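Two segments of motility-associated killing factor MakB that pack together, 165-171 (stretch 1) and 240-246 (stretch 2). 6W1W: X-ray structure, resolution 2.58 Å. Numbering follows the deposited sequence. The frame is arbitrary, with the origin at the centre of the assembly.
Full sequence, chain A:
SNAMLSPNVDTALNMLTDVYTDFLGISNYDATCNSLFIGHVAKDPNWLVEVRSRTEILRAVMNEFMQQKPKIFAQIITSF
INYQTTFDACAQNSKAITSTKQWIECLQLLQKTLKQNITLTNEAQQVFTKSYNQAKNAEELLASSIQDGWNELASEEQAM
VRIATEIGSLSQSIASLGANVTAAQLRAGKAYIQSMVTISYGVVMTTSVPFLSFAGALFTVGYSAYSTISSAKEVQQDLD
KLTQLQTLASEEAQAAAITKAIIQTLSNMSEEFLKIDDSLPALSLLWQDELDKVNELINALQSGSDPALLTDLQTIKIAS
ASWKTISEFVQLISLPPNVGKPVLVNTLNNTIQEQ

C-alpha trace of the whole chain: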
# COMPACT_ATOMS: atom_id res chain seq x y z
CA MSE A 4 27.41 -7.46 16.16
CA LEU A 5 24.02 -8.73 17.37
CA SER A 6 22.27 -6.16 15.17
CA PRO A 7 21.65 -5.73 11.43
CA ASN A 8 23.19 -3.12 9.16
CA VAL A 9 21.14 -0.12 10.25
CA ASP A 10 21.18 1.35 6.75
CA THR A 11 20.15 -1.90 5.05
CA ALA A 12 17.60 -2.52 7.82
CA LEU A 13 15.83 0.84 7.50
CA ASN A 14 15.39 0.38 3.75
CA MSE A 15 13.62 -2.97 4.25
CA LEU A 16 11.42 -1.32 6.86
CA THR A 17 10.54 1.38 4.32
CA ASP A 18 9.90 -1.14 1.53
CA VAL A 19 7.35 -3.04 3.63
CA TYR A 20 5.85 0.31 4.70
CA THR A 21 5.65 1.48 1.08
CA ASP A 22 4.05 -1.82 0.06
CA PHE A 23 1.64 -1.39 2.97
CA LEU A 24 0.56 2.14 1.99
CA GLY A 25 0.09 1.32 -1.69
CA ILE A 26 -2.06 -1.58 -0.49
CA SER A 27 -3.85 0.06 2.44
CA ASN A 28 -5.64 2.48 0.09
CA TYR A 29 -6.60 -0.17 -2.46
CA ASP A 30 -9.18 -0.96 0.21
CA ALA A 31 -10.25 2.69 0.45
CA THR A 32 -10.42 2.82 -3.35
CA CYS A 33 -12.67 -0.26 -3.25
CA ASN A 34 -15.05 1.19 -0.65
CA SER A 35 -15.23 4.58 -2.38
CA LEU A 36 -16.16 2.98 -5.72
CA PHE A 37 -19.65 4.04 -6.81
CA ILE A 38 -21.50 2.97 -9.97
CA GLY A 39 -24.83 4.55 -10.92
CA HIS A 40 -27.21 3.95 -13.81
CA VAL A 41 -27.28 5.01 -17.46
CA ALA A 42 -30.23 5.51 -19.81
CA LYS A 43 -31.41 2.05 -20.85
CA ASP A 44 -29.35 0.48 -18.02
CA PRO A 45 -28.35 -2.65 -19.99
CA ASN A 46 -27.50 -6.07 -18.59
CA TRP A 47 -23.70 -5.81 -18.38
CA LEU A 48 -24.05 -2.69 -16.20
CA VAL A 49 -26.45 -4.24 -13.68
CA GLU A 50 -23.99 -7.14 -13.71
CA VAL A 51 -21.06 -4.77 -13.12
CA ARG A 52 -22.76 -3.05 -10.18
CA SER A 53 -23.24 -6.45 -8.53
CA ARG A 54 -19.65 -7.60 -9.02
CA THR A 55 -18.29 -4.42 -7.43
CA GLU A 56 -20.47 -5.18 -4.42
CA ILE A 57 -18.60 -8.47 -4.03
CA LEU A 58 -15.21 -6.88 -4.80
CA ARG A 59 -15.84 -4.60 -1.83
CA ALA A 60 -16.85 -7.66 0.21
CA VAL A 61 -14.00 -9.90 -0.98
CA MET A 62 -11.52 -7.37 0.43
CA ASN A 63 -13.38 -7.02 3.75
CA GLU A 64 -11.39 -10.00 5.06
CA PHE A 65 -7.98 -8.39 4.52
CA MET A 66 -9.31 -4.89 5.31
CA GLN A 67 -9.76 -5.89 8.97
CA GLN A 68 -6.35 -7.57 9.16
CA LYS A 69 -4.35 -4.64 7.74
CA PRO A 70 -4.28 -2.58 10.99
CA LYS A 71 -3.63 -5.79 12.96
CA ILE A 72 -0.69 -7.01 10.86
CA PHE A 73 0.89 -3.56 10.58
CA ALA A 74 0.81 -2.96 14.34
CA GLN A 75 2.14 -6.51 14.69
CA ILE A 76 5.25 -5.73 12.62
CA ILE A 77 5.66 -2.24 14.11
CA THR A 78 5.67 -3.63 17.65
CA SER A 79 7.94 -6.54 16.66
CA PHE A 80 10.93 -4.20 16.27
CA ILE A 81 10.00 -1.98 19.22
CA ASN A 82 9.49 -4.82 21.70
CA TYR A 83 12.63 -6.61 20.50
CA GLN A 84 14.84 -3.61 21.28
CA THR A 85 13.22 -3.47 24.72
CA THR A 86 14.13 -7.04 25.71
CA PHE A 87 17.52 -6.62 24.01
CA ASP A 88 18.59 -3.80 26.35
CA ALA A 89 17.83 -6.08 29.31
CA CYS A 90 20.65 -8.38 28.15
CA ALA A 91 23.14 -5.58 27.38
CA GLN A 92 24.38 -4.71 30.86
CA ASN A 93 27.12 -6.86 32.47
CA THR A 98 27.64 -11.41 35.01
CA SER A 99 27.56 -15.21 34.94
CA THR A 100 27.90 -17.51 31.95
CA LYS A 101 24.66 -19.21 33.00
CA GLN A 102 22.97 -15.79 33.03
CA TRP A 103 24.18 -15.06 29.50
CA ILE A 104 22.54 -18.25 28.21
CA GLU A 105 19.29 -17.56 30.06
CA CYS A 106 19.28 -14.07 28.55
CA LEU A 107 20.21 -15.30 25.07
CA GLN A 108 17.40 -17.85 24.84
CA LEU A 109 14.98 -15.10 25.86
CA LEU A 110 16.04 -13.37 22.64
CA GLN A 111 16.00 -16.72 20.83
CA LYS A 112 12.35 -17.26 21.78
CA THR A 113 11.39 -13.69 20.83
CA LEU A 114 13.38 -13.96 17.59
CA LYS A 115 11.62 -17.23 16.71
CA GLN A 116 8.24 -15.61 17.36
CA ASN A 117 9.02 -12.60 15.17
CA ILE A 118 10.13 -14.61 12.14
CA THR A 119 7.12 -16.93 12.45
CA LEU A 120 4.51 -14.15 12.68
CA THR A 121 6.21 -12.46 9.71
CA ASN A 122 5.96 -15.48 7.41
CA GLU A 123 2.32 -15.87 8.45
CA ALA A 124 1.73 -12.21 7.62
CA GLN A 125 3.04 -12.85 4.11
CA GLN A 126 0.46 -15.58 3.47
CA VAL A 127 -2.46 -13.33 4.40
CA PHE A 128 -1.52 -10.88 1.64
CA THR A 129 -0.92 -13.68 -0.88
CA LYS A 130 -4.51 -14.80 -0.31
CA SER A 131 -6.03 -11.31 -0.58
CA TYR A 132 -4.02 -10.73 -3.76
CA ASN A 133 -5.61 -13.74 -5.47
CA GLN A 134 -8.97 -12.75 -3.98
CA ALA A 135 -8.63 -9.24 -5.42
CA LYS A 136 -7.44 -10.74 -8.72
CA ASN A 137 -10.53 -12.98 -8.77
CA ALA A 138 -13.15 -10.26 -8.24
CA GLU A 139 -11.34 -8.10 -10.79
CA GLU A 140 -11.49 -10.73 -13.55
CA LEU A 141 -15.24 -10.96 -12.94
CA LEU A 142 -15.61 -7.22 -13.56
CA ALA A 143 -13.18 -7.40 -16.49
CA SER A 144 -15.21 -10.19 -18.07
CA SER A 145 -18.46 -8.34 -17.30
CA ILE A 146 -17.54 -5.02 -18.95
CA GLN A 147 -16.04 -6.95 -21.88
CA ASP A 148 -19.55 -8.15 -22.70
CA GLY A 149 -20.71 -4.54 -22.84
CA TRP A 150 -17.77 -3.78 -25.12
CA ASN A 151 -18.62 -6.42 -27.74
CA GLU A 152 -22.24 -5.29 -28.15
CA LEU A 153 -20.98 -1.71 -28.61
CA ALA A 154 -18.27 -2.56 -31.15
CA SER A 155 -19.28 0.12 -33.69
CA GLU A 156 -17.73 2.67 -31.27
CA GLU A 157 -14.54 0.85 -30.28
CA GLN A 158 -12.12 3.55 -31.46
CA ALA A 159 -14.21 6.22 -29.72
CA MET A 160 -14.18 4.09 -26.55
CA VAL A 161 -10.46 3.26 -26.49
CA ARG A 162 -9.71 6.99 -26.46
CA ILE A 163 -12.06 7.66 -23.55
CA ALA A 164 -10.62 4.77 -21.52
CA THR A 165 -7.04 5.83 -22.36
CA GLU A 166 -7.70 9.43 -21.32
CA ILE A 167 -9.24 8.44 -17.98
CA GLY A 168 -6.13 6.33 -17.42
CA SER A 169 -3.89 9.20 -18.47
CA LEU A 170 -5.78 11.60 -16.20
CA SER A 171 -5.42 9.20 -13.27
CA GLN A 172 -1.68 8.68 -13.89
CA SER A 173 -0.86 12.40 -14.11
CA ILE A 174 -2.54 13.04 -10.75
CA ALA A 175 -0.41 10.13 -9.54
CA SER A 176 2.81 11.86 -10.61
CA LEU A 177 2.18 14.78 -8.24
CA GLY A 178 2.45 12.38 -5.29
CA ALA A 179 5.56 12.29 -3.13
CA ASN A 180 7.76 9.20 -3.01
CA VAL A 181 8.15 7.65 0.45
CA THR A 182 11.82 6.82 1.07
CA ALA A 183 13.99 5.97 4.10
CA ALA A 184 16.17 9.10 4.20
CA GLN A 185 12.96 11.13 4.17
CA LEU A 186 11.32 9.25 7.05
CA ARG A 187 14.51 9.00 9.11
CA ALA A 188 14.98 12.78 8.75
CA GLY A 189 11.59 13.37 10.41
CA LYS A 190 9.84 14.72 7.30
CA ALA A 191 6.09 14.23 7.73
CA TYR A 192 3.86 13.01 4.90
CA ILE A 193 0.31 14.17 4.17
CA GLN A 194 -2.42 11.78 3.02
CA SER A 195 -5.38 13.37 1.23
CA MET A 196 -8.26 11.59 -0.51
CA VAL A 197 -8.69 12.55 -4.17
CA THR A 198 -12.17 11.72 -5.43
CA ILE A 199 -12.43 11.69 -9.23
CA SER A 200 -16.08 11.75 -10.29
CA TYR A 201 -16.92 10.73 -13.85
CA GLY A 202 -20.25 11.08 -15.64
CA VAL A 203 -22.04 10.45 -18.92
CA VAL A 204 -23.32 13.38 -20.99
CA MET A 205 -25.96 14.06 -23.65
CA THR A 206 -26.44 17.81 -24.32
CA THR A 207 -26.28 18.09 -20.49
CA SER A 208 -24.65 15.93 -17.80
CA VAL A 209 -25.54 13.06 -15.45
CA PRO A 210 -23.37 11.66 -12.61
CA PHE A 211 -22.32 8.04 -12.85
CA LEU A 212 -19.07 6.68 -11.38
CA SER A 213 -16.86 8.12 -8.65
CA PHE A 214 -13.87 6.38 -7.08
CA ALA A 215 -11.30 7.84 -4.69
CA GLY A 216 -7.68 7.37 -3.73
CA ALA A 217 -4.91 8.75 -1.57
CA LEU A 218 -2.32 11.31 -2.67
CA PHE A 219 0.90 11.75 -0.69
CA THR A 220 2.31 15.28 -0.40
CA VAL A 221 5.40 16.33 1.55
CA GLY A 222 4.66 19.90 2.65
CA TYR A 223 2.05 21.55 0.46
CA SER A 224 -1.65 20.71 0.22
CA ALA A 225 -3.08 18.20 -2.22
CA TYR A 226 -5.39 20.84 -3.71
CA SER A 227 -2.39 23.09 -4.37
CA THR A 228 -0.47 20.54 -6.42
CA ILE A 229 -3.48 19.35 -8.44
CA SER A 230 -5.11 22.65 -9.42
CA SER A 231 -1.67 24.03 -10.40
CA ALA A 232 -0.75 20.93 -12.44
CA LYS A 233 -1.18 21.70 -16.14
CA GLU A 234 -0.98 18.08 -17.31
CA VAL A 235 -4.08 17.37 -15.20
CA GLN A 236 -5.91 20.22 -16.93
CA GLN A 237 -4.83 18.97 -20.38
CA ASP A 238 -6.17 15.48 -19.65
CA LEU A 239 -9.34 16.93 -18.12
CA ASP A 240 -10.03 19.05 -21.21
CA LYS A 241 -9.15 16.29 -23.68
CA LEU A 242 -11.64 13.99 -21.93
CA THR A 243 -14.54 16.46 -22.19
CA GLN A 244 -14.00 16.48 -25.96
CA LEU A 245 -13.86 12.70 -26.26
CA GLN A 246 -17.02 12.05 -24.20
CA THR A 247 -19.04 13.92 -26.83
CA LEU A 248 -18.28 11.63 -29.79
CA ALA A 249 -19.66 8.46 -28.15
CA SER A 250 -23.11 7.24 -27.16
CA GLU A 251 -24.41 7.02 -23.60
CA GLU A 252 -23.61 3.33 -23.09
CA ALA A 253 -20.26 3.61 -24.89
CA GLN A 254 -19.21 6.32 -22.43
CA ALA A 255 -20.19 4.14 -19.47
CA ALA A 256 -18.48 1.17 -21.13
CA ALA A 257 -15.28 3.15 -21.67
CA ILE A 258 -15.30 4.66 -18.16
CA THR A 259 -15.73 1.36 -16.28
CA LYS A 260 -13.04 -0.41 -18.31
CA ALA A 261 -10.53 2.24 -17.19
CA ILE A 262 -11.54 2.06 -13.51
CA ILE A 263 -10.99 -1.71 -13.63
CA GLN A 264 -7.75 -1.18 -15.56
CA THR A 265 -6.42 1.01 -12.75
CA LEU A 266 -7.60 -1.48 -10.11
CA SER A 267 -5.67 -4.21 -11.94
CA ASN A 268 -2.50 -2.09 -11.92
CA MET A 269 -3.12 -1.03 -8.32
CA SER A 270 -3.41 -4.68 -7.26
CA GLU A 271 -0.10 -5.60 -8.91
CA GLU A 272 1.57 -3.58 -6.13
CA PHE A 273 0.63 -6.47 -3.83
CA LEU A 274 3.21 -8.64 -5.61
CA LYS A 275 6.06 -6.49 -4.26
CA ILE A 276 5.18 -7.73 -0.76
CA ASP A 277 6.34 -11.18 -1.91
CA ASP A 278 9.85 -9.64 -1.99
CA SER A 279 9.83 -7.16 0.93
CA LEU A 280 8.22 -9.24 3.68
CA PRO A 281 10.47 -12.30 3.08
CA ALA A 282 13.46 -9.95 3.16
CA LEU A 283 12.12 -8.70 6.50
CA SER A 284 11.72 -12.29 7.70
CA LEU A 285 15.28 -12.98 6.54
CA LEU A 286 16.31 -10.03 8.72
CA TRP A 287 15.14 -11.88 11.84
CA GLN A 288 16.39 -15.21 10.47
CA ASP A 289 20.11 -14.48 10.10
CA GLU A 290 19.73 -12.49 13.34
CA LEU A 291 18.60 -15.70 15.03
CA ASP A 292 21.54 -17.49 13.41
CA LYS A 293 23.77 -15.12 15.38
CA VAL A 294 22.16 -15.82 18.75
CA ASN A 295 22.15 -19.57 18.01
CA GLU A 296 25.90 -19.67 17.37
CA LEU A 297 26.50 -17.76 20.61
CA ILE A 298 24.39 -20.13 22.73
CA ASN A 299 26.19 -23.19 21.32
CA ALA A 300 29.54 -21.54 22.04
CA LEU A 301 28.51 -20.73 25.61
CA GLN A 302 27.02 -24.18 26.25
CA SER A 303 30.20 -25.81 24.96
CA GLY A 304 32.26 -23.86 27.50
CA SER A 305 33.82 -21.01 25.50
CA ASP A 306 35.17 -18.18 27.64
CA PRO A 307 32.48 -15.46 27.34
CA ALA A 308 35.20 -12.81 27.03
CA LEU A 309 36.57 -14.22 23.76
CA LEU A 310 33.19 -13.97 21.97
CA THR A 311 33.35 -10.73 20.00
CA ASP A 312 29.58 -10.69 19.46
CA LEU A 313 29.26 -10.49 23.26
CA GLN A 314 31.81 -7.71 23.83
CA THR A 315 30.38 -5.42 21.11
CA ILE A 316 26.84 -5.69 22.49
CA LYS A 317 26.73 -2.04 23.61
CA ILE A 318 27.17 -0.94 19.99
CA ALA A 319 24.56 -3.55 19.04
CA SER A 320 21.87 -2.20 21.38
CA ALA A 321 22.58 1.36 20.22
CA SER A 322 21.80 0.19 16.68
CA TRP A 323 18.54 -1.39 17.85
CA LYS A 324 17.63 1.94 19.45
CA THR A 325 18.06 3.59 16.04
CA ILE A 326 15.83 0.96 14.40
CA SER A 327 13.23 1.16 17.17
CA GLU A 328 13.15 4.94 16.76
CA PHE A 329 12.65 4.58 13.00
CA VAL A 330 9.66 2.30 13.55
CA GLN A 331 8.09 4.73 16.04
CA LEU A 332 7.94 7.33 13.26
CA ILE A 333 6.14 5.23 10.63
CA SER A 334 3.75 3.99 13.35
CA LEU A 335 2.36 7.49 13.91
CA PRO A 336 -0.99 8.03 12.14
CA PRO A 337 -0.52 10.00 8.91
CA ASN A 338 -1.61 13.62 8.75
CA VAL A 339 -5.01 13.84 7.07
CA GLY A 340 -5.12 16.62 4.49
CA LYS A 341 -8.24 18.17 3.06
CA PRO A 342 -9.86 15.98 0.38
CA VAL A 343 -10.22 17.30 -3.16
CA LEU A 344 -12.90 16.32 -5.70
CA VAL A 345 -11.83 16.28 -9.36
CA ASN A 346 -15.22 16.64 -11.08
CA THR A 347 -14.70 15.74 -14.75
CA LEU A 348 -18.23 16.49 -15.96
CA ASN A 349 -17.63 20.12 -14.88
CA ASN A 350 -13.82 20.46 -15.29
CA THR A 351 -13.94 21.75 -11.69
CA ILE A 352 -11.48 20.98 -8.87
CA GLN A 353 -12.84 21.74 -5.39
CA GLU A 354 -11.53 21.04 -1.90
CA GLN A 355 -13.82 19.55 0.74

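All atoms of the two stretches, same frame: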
# COMPACT_ATOMS: atom_id res chain seq x y z
N THR A 165 -8.46 5.46 -22.45
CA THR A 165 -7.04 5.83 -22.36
C THR A 165 -6.85 7.19 -21.71
O THR A 165 -5.85 7.42 -21.03
CB THR A 165 -6.41 5.83 -23.76
OG1 THR A 165 -6.79 4.64 -24.46
CG2 THR A 165 -4.89 5.89 -23.66
N GLU A 166 -7.81 8.10 -21.91
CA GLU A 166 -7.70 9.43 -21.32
C GLU A 166 -7.96 9.39 -19.82
O GLU A 166 -7.26 10.06 -19.05
CB GLU A 166 -8.68 10.39 -22.00
CG GLU A 166 -8.23 11.83 -22.02
CD GLU A 166 -6.76 11.95 -22.38
OE1 GLU A 166 -6.02 12.63 -21.64
OE2 GLU A 166 -6.34 11.36 -23.40
N ILE A 167 -8.96 8.62 -19.40
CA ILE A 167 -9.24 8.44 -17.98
C ILE A 167 -8.03 7.83 -17.29
O ILE A 167 -7.69 8.18 -16.15
CB ILE A 167 -10.50 7.59 -17.80
CG1 ILE A 167 -11.73 8.36 -18.29
CG2 ILE A 167 -10.67 7.18 -16.35
CD1 ILE A 167 -12.97 7.49 -18.48
N GLY A 168 -7.35 6.90 -17.97
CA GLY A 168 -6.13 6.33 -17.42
C GLY A 168 -4.96 7.28 -17.46
O GLY A 168 -4.08 7.22 -16.60
N SER A 169 -4.92 8.17 -18.45
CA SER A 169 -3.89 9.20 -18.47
C SER A 169 -4.15 10.25 -17.40
O SER A 169 -3.23 10.67 -16.69
CB SER A 169 -3.81 9.84 -19.86
OG SER A 169 -2.60 10.54 -20.03
N LEU A 170 -5.42 10.67 -17.26
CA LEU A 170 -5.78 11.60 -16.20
C LEU A 170 -5.42 11.04 -14.82
O LEU A 170 -4.90 11.77 -13.97
CB LEU A 170 -7.27 11.93 -16.28
CG LEU A 170 -7.95 12.63 -15.09
CD1 LEU A 170 -7.26 13.93 -14.75
CD2 LEU A 170 -9.43 12.88 -15.39
N SER A 171 -5.70 9.76 -14.58
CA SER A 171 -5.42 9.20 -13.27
C SER A 171 -3.91 9.10 -13.02
O SER A 171 -3.45 9.30 -11.89
CB SER A 171 -6.09 7.83 -13.12
OG SER A 171 -5.93 7.32 -11.80
N ASP A 240 -9.39 18.42 -20.06
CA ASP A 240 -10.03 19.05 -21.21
C ASP A 240 -10.14 18.09 -22.38
O ASP A 240 -11.15 18.08 -23.09
CB ASP A 240 -9.27 20.31 -21.62
CG ASP A 240 -9.62 21.52 -20.76
OD1 ASP A 240 -10.45 21.38 -19.84
OD2 ASP A 240 -9.05 22.61 -21.01
N LYS A 241 -9.11 17.27 -22.60
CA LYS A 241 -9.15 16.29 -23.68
C LYS A 241 -10.29 15.31 -23.48
O LYS A 241 -10.93 14.88 -24.45
CB LYS A 241 -7.80 15.56 -23.75
CG LYS A 241 -7.53 14.83 -25.05
CD LYS A 241 -6.19 14.11 -24.98
CE LYS A 241 -5.53 13.97 -26.35
NZ LYS A 241 -4.98 15.27 -26.85
N LEU A 242 -10.57 14.95 -22.22
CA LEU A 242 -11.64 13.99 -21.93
C LEU A 242 -13.01 14.56 -22.28
O LEU A 242 -13.82 13.88 -22.91
CB LEU A 242 -11.57 13.57 -20.46
CG LEU A 242 -12.54 12.48 -20.01
CD1 LEU A 242 -12.40 11.24 -20.88
CD2 LEU A 242 -12.34 12.13 -18.54
N THR A 243 -13.27 15.80 -21.87
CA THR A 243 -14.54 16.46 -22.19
C THR A 243 -14.84 16.37 -23.69
O THR A 243 -15.99 16.14 -24.09
CB THR A 243 -14.50 17.92 -21.74
OG1 THR A 243 -14.43 17.98 -20.31
CG2 THR A 243 -15.74 18.67 -22.22
N GLN A 244 -13.81 16.56 -24.52
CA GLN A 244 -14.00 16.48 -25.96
C GLN A 244 -14.34 15.06 -26.40
O GLN A 244 -15.20 14.86 -27.26
CB GLN A 244 -12.74 16.98 -26.68
CG GLN A 244 -12.99 18.06 -27.71
CD GLN A 244 -13.65 19.29 -27.11
OE1 GLN A 244 -14.53 19.89 -27.71
NE2 GLN A 244 -13.22 19.66 -25.90
N LEU A 245 -13.66 14.07 -25.82
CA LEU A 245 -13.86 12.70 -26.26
C LEU A 245 -15.23 12.17 -25.87
O LEU A 245 -15.85 11.42 -26.63
CB LEU A 245 -12.75 11.81 -25.68
CG LEU A 245 -11.34 12.14 -26.17
CD1 LEU A 245 -10.29 11.33 -25.42
CD2 LEU A 245 -11.23 11.90 -27.66
N GLN A 246 -15.74 12.56 -24.69
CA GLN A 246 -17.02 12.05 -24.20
C GLN A 246 -18.21 12.70 -24.89
O GLN A 246 -19.34 12.62 -24.40
CB GLN A 246 -17.14 12.28 -22.69
CG GLN A 246 -16.34 11.34 -21.82
CD GLN A 246 -16.64 11.57 -20.36
OE1 GLN A 246 -15.75 11.58 -19.52
NE2 GLN A 246 -17.92 11.79 -20.06

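Antiparallel helices can pack without a hydrogen bond between them, and the contact between 165-171 and 240-246 of MakB illustrates such packing with six residues in contact. The axes approach to 9.6 Å, with 164° between their N-to-C directions, and no hydrogen bond links the two stretches. Within each stretch, backbone hydrogen bonds run along the helix, as in the bonds from L170 N to E166 O (2.6 Å) and from L245 N to K241 O (3.2 Å).

The apolar part centres on L242. Its CA-to-CB bond points sideways, yet the side chain, with chi1 t and chi2 p, brings CD2 to 3.8 Å from I167 CG1 and 4.4 Å from L170 CD2. One leucine methyl thus meets two residues three positions, nearly one turn, apart.

The remaining contacts belong to E166, whose CA-to-CB bond points toward the partner helix where the backbones come closest, its CA lying 6.1 Å from L242 CA. Here a charged residue packs through its aliphatic portion: E166 CB lies 4.0 Å from L242 CD1 and 3.9 Å from L245 CD1, and E166 CG lies 3.9 Å from the backbone L242 N. Its carboxylate reaches the stem of K241, with E166 OE2 3.2 Å from K241 CD, but the end of the lysine leads away, leaving K241 NZ 5.4 Å from E166 OE2, and no salt bridge forms. Across this contact, E166 meets its partners by close packing.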